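Local atomic coordinates of dicer Related Helicase (Caenorhabditis elegans, PDB entry 6M6Q), a protein that probably hydrolyses ATP as an RNA helicase of the RIG-I-like receptor subfamily that binds double- and single-stranded RNA, and is represented here by its N-terminal domain. Residues K33-D38 with H226-D231; T214-E219 with F269-G274. One frame throughout, in Å; residues are numbered along the deposited sequence.

Contact 1: K33-D38 with H226-D231; sequences KWKFLD and HQLSTD
The carboxylate of D38 reaches out from helix 33-42 and meets T230 tip to tip. Its CG is anti to the backbone N (chi1 -174°), which directs both oxygens at the loop. OD2 takes two bonds: T230 OG1 donates to it at 2.8 Å from above the carboxylate plane, and T230 N meets its syn lone pair at 2.9 Å. OD1 accepts from S229 N at 2.8 Å in a nearly straight bond (168°), again from above the plane. K35 bends at chi2 and slides past L228 in the opposite direction. Its NZ hydrogen-bonds Q227 O at 3.2 Å in the carbonyl plane and forms a salt bridge with D38 OD1 at 3.5 Å. Y144 OH is a further hydrogen-bond partner of NZ. Beside the polar groups, L228 CD2 lies 3.7 Å from K35 CA and rests against D38 CB. An alanine in place of D38 would remove both oxygens and would probably loosen the loop, with the N-H groups of S229 and T230 losing these acceptors. T230 sits at the N-cap of helix 231-236, its OG1 weakly bonded to V233 N, and D38 fixes this cap residue from helix 33-42 in this all-helical N-terminal domain.

Contact 2: T214-E219 with F269-G274; sequences TILAFE and FLAIIG
Segment 214-219 of helix 210-221 lies beside the last part of helix 262-271 and its 3-10 turn, with E219 CA 6.0 Å from A271 CA and I215 CA 6.9 Å from G274 CA. The register is reversed: the later residue of one segment faces the earlier residue of the other. A271 is central: its CB points toward helix 210-221 and sits 3.6 Å from E219 CB, with E219 CG close by. L216 comes in from the neighbouring side of the same helix, and its CD2 is 3.8 Å from A271 CB. L216 also touches M200 and L203 of helix 196-204, so this leucine joins three helices. This is apolar helix-to-helix packing in an all-helical domain, here made where one helix tightens into a 3-10 turn. G274 N bonds A271 O within that turn. I215 packs on backbone instead of side chains. Its CD1 lies 3.7 Å from G274 O, and its CG2 is 3.9 Å from A271 O. G274 brings no side chain to this spot, and a CB there would point toward I215 CG2. E219 carries the polar link. Its CG is anti to the carbonyl carbon (chi1 -58°), the chain bends at chi2 (-72°), and OE2 is the oxygen that reaches a water. This water donates to E219 OE2 at 2.8 Å and to A271 O at 2.7 Å, bridging the two segments where no direct hydrogen bond joins them. OE2 also has a weak bond with Y151 OH. I272 points away from 214-219 and packs on F167 and F171 of helix 162-171.

Overall arrangement
From the N terminus, the chain passes through 33-38 early and does not close contact 1 until 226-231, a span of 187 mostly helical residues. Contact 2 opens inside that span at 214-219 and closes beyond it at 269-274, so the two contacts cross. Their centres are about 17 Å apart. They meet at H226, whose ND1 probably bonds E219 O at 2.8 Å, while NE2 packs near L270 CD2. Helix 262-271 serves both regions: L262 and L266 touch W34, and its later residues enter contact 2. Together the contacts tie helix 33-42 to the loop before helix 231-236, and helix 210-221 to helix 262-271.

Contact 1: K33-D38 with H226-D231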
loop_
_atom_site.group_PDB
_atom_site.type_symbol
_atom_site.label_atom_id
_atom_site.label_comp_id
_atom_site.label_asym_id
_atom_site.label_seq_id
_atom_site.Cartn_x
_atom_site.Cartn_y
_atom_site.Cartn_z
ATOM N N LYS B 33 -14.201 -5.333 4.426
ATOM C CA LYS B 33 -13.455 -6.375 3.670
ATOM C C LYS B 33 -13.262 -7.640 4.532
ATOM O O LYS B 33 -13.261 -8.718 3.953
ATOM C CB LYS B 33 -12.130 -5.815 3.147
ATOM C CG LYS B 33 -11.018 -5.612 4.169
ATOM C CD LYS B 33 -9.706 -5.250 3.493
ATOM C CE LYS B 33 -8.497 -5.685 4.261
ATOM N NZ LYS B 33 -7.305 -4.917 3.842
ATOM N N TRP B 34 -13.099 -7.520 5.857
ATOM C CA TRP B 34 -12.874 -8.694 6.752
ATOM C C TRP B 34 -14.192 -9.428 6.970
ATOM O O TRP B 34 -14.160 -10.694 7.053
ATOM C CB TRP B 34 -12.214 -8.290 8.076
ATOM C CG TRP B 34 -10.807 -7.788 7.914
ATOM C CD1 TRP B 34 -10.301 -6.602 8.366
ATOM C CD2 TRP B 34 -9.726 -8.445 7.221
ATOM N NE1 TRP B 34 -8.983 -6.477 8.006
ATOM C CE2 TRP B 34 -8.606 -7.590 7.301
ATOM C CE3 TRP B 34 -9.587 -9.674 6.560
ATOM C CZ2 TRP B 34 -7.373 -7.926 6.744
ATOM C CZ3 TRP B 34 -8.371 -9.998 5.999
ATOM C CH2 TRP B 34 -7.282 -9.130 6.084
ATOM N N LYS B 35 -15.308 -8.686 7.002
ATOM C CA LYS B 35 -16.670 -9.253 7.135
ATOM C C LYS B 35 -17.045 -9.925 5.818
ATOM O O LYS B 35 -17.707 -10.972 5.871
ATOM C CB LYS B 35 -17.682 -8.180 7.548
ATOM C CG LYS B 35 -19.142 -8.645 7.656
ATOM C CD LYS B 35 -19.354 -9.811 8.610
ATOM C CE LYS B 35 -20.784 -10.302 8.705
ATOM N NZ LYS B 35 -20.824 -11.660 9.308
ATOM N N PHE B 36 -16.563 -9.397 4.691
ATOM C CA PHE B 36 -16.790 -9.966 3.337
ATOM C C PHE B 36 -16.035 -11.286 3.213
ATOM O O PHE B 36 -16.642 -12.262 2.756
ATOM C CB PHE B 36 -16.364 -8.982 2.253
ATOM C CG PHE B 36 -16.209 -9.597 0.888
ATOM C CD1 PHE B 36 -17.307 -10.097 0.203
ATOM C CD2 PHE B 36 -14.966 -9.659 0.277
ATOM C CE1 PHE B 36 -17.157 -10.667 -1.050
ATOM C CE2 PHE B 36 -14.819 -10.218 -0.976
ATOM C CZ PHE B 36 -15.913 -10.718 -1.637
ATOM N N LEU B 37 -14.765 -11.314 3.640
ATOM C CA LEU B 37 -13.943 -12.561 3.729
ATOM C C LEU B 37 -14.664 -13.537 4.633
ATOM O O LEU B 37 -14.864 -14.651 4.189
ATOM C CB LEU B 37 -12.530 -12.260 4.259
ATOM C CG LEU B 37 -11.539 -13.441 4.298
ATOM C CD1 LEU B 37 -11.179 -13.956 2.890
ATOM C CD2 LEU B 37 -10.270 -13.045 5.050
ATOM N N ASP B 38 -15.131 -13.074 5.805
ATOM C CA ASP B 38 -15.867 -13.912 6.797
ATOM C C ASP B 38 -17.054 -14.610 6.119
ATOM O O ASP B 38 -17.229 -15.814 6.376
ATOM C CB ASP B 38 -16.327 -13.115 8.021
ATOM C CG ASP B 38 -16.953 -14.013 9.078
ATOM O OD1 ASP B 38 -18.197 -14.018 9.175
ATOM O OD2 ASP B 38 -16.207 -14.788 9.699
ATOM N N HIS B 226 -21.990 -6.542 12.324
ATOM C CA HIS B 226 -20.608 -5.987 12.369
ATOM C C HIS B 226 -19.698 -6.943 13.147
ATOM O O HIS B 226 -18.640 -6.486 13.653
ATOM C CB HIS B 226 -20.617 -4.594 12.986
ATOM C CG HIS B 226 -21.332 -3.585 12.166
ATOM N ND1 HIS B 226 -21.357 -2.258 12.521
ATOM C CD2 HIS B 226 -21.970 -3.675 10.976
ATOM C CE1 HIS B 226 -22.027 -1.575 11.622
ATOM N NE2 HIS B 226 -22.413 -2.421 10.659
ATOM N N GLN B 227 -20.145 -8.189 13.309
ATOM C CA GLN B 227 -19.452 -9.260 14.065
ATOM C C GLN B 227 -19.163 -10.387 13.096
ATOM O O GLN B 227 -20.010 -10.632 12.212
ATOM C CB GLN B 227 -20.321 -9.821 15.192
ATOM C CG GLN B 227 -21.040 -8.776 16.014
ATOM C CD GLN B 227 -20.075 -8.013 16.866
ATOM O OE1 GLN B 227 -19.168 -8.595 17.471
ATOM N NE2 GLN B 227 -20.232 -6.697 16.882
ATOM N N LEU B 228 -18.001 -11.024 13.224
ATOM C CA LEU B 228 -17.589 -12.123 12.325
ATOM C C LEU B 228 -18.220 -13.404 12.847
ATOM O O LEU B 228 -18.416 -13.506 14.068
ATOM C CB LEU B 228 -16.061 -12.210 12.265
ATOM C CG LEU B 228 -15.330 -10.910 11.897
ATOM C CD1 LEU B 228 -13.818 -11.092 12.005
ATOM C CD2 LEU B 228 -15.713 -10.426 10.491
ATOM N N SER B 229 -18.612 -14.287 11.934
ATOM C CA SER B 229 -19.351 -15.541 12.203
ATOM C C SER B 229 -18.379 -16.723 12.322
ATOM O O SER B 229 -18.778 -17.717 12.959
ATOM C CB SER B 229 -20.380 -15.802 11.137
ATOM O OG SER B 229 -21.265 -14.706 10.997
ATOM N N THR B 230 -17.178 -16.650 11.712
ATOM C CA THR B 230 -16.213 -17.797 11.671
ATOM C C THR B 230 -15.108 -17.613 12.725
ATOM O O THR B 230 -14.715 -16.477 13.007
ATOM C CB THR B 230 -15.625 -18.057 10.266
ATOM O OG1 THR B 230 -14.641 -17.079 9.926
ATOM C CG2 THR B 230 -16.680 -18.114 9.186
ATOM N N ASP B 231 -14.607 -18.710 13.262
ATOM C CA ASP B 231 -13.435 -18.711 14.171
ATOM C C ASP B 231 -12.188 -18.406 13.343
ATOM O O ASP B 231 -11.322 -17.649 13.846
ATOM C CB ASP B 231 -13.343 -20.030 14.943
ATOM C CG ASP B 231 -14.493 -20.224 15.927
ATOM O OD1 ASP B 231 -14.226 -20.636 17.072
ATOM O OD2 ASP B 231 -15.644 -19.934 15.544
#

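Contact 2: T214-E219 with F269-G274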
loop_
_atom_site.group_PDB
_atom_site.type_symbol
_atom_site.label_atom_id
_atom_site.label_comp_id
_atom_site.label_asym_id
_atom_site.label_seq_id
_atom_site.Cartn_x
_atom_site.Cartn_y
_atom_site.Cartn_z
ATOM N N THR B 214 -20.315 6.772 22.070
ATOM C CA THR B 214 -21.522 5.938 22.284
ATOM C C THR B 214 -21.876 5.223 20.971
ATOM O O THR B 214 -22.077 3.995 21.007
ATOM C CB THR B 214 -22.675 6.774 22.853
ATOM O OG1 THR B 214 -22.293 7.218 24.156
ATOM C CG2 THR B 214 -23.972 6.007 22.937
ATOM N N ILE B 215 -21.853 5.932 19.842
ATOM C CA ILE B 215 -22.138 5.338 18.496
ATOM C C ILE B 215 -21.036 4.315 18.178
ATOM O O ILE B 215 -21.391 3.191 17.801
ATOM C CB ILE B 215 -22.294 6.427 17.403
ATOM C CG1 ILE B 215 -23.617 7.188 17.552
ATOM C CG2 ILE B 215 -22.165 5.839 15.999
ATOM C CD1 ILE B 215 -23.558 8.641 17.094
ATOM N N LEU B 216 -19.761 4.654 18.442
ATOM C CA LEU B 216 -18.603 3.765 18.133
ATOM C C LEU B 216 -18.728 2.467 18.917
ATOM O O LEU B 216 -18.606 1.419 18.293
ATOM C CB LEU B 216 -17.284 4.472 18.443
ATOM C CG LEU B 216 -16.866 5.528 17.423
ATOM C CD1 LEU B 216 -15.586 6.229 17.856
ATOM C CD2 LEU B 216 -16.704 4.911 16.040
ATOM N N ALA B 217 -19.013 2.548 20.224
ATOM C CA ALA B 217 -19.136 1.385 21.142
ATOM C C ALA B 217 -20.217 0.430 20.629
ATOM O O ALA B 217 -19.993 -0.798 20.640
ATOM C CB ALA B 217 -19.443 1.849 22.539
ATOM N N PHE B 218 -21.335 0.968 20.153
ATOM C CA PHE B 218 -22.509 0.165 19.742
ATOM C C PHE B 218 -22.227 -0.533 18.402
ATOM O O PHE B 218 -22.521 -1.754 18.296
ATOM C CB PHE B 218 -23.769 1.024 19.663
ATOM C CG PHE B 218 -24.939 0.284 19.084
ATOM C CD1 PHE B 218 -25.600 -0.688 19.826
ATOM C CD2 PHE B 218 -25.294 0.461 17.758
ATOM C CE1 PHE B 218 -26.612 -1.446 19.259
ATOM C CE2 PHE B 218 -26.330 -0.271 17.202
ATOM C CZ PHE B 218 -26.987 -1.223 17.955
ATOM N N GLU B 219 -21.735 0.221 17.403
ATOM C CA GLU B 219 -21.528 -0.272 16.012
ATOM C C GLU B 219 -20.360 -1.259 16.000
ATOM O O GLU B 219 -20.392 -2.170 15.155
ATOM C CB GLU B 219 -21.275 0.867 15.018
ATOM C CG GLU B 219 -22.386 1.900 14.947
ATOM C CD GLU B 219 -23.678 1.456 14.282
ATOM O OE1 GLU B 219 -24.174 0.362 14.608
ATOM O OE2 GLU B 219 -24.225 2.245 13.476
ATOM N N PHE B 269 -14.052 3.291 11.798
ATOM C CA PHE B 269 -14.061 4.241 10.654
ATOM C C PHE B 269 -15.373 4.100 9.875
ATOM O O PHE B 269 -15.876 5.116 9.411
ATOM C CB PHE B 269 -12.839 4.024 9.761
ATOM C CG PHE B 269 -11.570 4.571 10.355
ATOM C CD1 PHE B 269 -10.814 3.804 11.226
ATOM C CD2 PHE B 269 -11.173 5.876 10.101
ATOM C CE1 PHE B 269 -9.662 4.313 11.802
ATOM C CE2 PHE B 269 -10.030 6.390 10.689
ATOM C CZ PHE B 269 -9.269 5.605 11.531
ATOM N N LEU B 270 -15.922 2.883 9.804
ATOM C CA LEU B 270 -17.234 2.593 9.171
ATOM C C LEU B 270 -18.319 3.351 9.927
ATOM O O LEU B 270 -19.130 3.990 9.279
ATOM C CB LEU B 270 -17.491 1.080 9.188
ATOM C CG LEU B 270 -18.666 0.567 8.350
ATOM C CD1 LEU B 270 -18.322 0.571 6.884
ATOM C CD2 LEU B 270 -19.067 -0.839 8.754
ATOM N N ALA B 271 -18.281 3.317 11.255
ATOM C CA ALA B 271 -19.353 3.805 12.156
ATOM C C ALA B 271 -19.409 5.337 12.147
ATOM O O ALA B 271 -20.436 5.860 12.540
ATOM C CB ALA B 271 -19.119 3.287 13.550
ATOM N N ILE B 272 -18.322 6.012 11.736
ATOM C CA ILE B 272 -18.128 7.507 11.776
ATOM C C ILE B 272 -19.325 8.229 11.142
ATOM O O ILE B 272 -19.642 9.332 11.594
ATOM C CB ILE B 272 -16.806 7.881 11.070
ATOM C CG1 ILE B 272 -15.617 7.657 12.000
ATOM C CG2 ILE B 272 -16.838 9.305 10.508
ATOM C CD1 ILE B 272 -14.278 7.902 11.353
ATOM N N ILE B 273 -19.938 7.640 10.114
ATOM C CA ILE B 273 -21.016 8.268 9.301
ATOM C C ILE B 273 -22.242 8.536 10.192
ATOM O O ILE B 273 -23.039 9.412 9.836
ATOM C CB ILE B 273 -21.348 7.400 8.061
ATOM C CG1 ILE B 273 -22.013 8.232 6.960
ATOM C CG2 ILE B 273 -22.183 6.180 8.440
ATOM C CD1 ILE B 273 -21.125 9.328 6.403
ATOM N N GLY B 274 -22.351 7.862 11.338
ATOM C CA GLY B 274 -23.523 7.954 12.237
ATOM C C GLY B 274 -23.467 9.184 13.128
ATOM O O GLY B 274 -24.540 9.591 13.653
HETATM O O HOH W 1 -22.740 4.432 12.508
#